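Local coordinates for protein Cg9734-pa (PDB 2BK9) that binds a heme whose iron can be held between two histidines, and probably carries oxygen, with a possible peroxidase activity, as a member of the globin family, at residues A[110-114]-A[131-136]. The protein carries 1 engineered substitution. Sequence-based numbering, arbitrary orientation.
Sequences KGVIL and WAKLVD
L114 and V135 meet in the apolar half of this contact, between helices 103-120 and 125-143, the G and H helices of the globin fold, whose short segments run roughly antiparallel (147°), their axes approaching to 10.9 Å. CD2 of L114 sits 4.0 Å from V135 CG2 and equally near W131 CB, and it rests on the backbone at A132, while the other branch, CD1, lies 4.1 Å from A132 CB. One leucine thus straddles a full turn of the facing helix. The buried indole of W131 packs on I9 and I73, and its NE1 hydrogen-bonds to T12 OG1.

V135 divides its two methyls: CG1 packs against the aliphatic stem of K110, 3.7 Å from its CG. With CG anti to the backbone N (chi1 -177°) and an extended chain beyond, K110 runs alongside V135 in the reverse sense and meets the D136 side chain almost perpendicularly. A salt bridge joins NZ to OD1 of D136, weak as a hydrogen bond; OD1 lies implausibly close to K110 CE (2.7 Å), making the ammonium's exact placement doubtful.

Cut back to an alanine, K110 is likely to leave D136 without this partner and a gap beside V135 CG1. The contact thus passes from hydrocarbon, buried at V135 and W131, to an ion pair of uncertain detail whose D136 end is exposed.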
loop_
_atom_site.group_PDB
_atom_site.type_symbol
_atom_site.label_atom_id
_atom_site.label_comp_id
_atom_site.label_asym_id
_atom_site.label_seq_id
_atom_site.Cartn_x
_atom_site.Cartn_y
_atom_site.Cartn_z
ATOM N N LYS A 110 2.342 6.152 -0.473
ATOM C CA LYS A 110 3.465 5.416 -1.071
ATOM C C LYS A 110 4.730 5.563 -0.233
ATOM O O LYS A 110 5.424 4.587 0.079
ATOM C CB LYS A 110 3.730 5.938 -2.487
ATOM C CG LYS A 110 4.797 5.276 -3.297
ATOM C CD LYS A 110 4.974 6.047 -4.660
ATOM C CE LYS A 110 5.603 5.245 -5.767
ATOM N NZ LYS A 110 6.003 6.216 -6.829
ATOM N N GLY A 111 5.069 6.800 0.117
ATOM C CA GLY A 111 6.261 7.019 0.867
ATOM C C GLY A 111 6.190 6.405 2.236
ATOM O O GLY A 111 7.169 5.906 2.759
ATOM N N VAL A 112 5.004 6.385 2.818
ATOM C CA VAL A 112 4.801 5.802 4.147
ATOM C C VAL A 112 4.916 4.296 4.092
ATOM O O VAL A 112 5.547 3.705 4.963
ATOM C CB VAL A 112 3.462 6.229 4.672
ATOM C CG1 VAL A 112 3.032 5.367 5.801
ATOM C CG2 VAL A 112 3.436 7.743 4.996
ATOM N N ILE A 113 4.364 3.651 3.077
ATOM C CA ILE A 113 4.523 2.195 2.928
ATOM C C ILE A 113 5.994 1.838 2.836
ATOM O O ILE A 113 6.479 0.940 3.516
ATOM C CB ILE A 113 3.772 1.705 1.669
ATOM C CG1 ILE A 113 2.262 1.823 1.887
ATOM C CG2 ILE A 113 4.166 0.272 1.334
ATOM C CD1 ILE A 113 1.493 1.629 0.604
ATOM N N LEU A 114 6.728 2.534 1.978
ATOM C CA LEU A 114 8.142 2.224 1.813
ATOM C C LEU A 114 8.927 2.480 3.097
ATOM O O LEU A 114 9.810 1.695 3.444
ATOM C CB LEU A 114 8.705 3.003 0.627
ATOM C CG LEU A 114 8.218 2.469 -0.738
ATOM C CD1 LEU A 114 8.527 3.476 -1.823
ATOM C CD2 LEU A 114 8.818 1.120 -1.064
ATOM N N TRP A 131 12.048 -2.842 -3.654
ATOM C CA TRP A 131 10.684 -2.618 -3.206
ATOM C C TRP A 131 10.048 -1.413 -3.910
ATOM O O TRP A 131 8.884 -1.461 -4.309
ATOM C CB TRP A 131 10.619 -2.450 -1.693
ATOM C CG TRP A 131 10.518 -3.734 -0.966
ATOM C CD1 TRP A 131 11.539 -4.495 -0.497
ATOM C CD2 TRP A 131 9.337 -4.464 -0.706
ATOM N NE1 TRP A 131 11.055 -5.642 0.091
ATOM C CE2 TRP A 131 9.707 -5.641 -0.014
ATOM C CE3 TRP A 131 7.988 -4.232 -0.970
ATOM C CZ2 TRP A 131 8.778 -6.552 0.408
ATOM C CZ3 TRP A 131 7.065 -5.144 -0.544
ATOM C CH2 TRP A 131 7.468 -6.282 0.157
ATOM N N ALA A 132 10.786 -0.317 -4.040
ATOM C CA ALA A 132 10.252 0.853 -4.706
ATOM C C ALA A 132 9.919 0.552 -6.159
ATOM O O ALA A 132 8.965 1.138 -6.685
ATOM C CB ALA A 132 11.186 2.014 -4.605
ATOM N N LYS A 133 10.671 -0.332 -6.809
ATOM C CA LYS A 133 10.325 -0.736 -8.174
ATOM C C LYS A 133 8.975 -1.452 -8.233
ATOM O O LYS A 133 8.176 -1.193 -9.148
ATOM C CB LYS A 133 11.421 -1.632 -8.687
ATOM C CG LYS A 133 11.331 -2.042 -10.103
ATOM C CD LYS A 133 12.625 -2.627 -10.643
ATOM C CE LYS A 133 13.687 -3.039 -9.694
ATOM N NZ LYS A 133 14.893 -2.167 -9.632
ATOM N N LEU A 134 8.703 -2.329 -7.280
ATOM C CA LEU A 134 7.420 -2.984 -7.215
ATOM C C LEU A 134 6.308 -1.972 -6.977
ATOM O O LEU A 134 5.288 -1.968 -7.648
ATOM C CB LEU A 134 7.379 -4.039 -6.103
ATOM C CG LEU A 134 6.006 -4.665 -5.833
ATOM C CD1 LEU A 134 5.496 -5.409 -7.039
ATOM C CD2 LEU A 134 6.091 -5.572 -4.626
ATOM N N VAL A 135 6.502 -1.109 -5.989
ATOM C CA VAL A 135 5.489 -0.147 -5.678
ATOM C C VAL A 135 5.249 0.825 -6.834
ATOM O O VAL A 135 4.093 1.180 -7.127
ATOM C CB VAL A 135 5.812 0.573 -4.344
ATOM C CG1 VAL A 135 4.815 1.650 -4.044
ATOM C CG2 VAL A 135 5.823 -0.421 -3.209
ATOM N N ASP A 136 6.304 1.276 -7.486
ATOM C CA ASP A 136 6.117 2.141 -8.631
ATOM C C ASP A 136 5.360 1.457 -9.738
ATOM O O ASP A 136 4.539 2.076 -10.424
ATOM C CB ASP A 136 7.464 2.604 -9.157
ATOM C CG ASP A 136 8.117 3.609 -8.291
ATOM O OD1 ASP A 136 7.446 4.194 -7.405
ATOM O OD2 ASP A 136 9.326 3.854 -8.442
#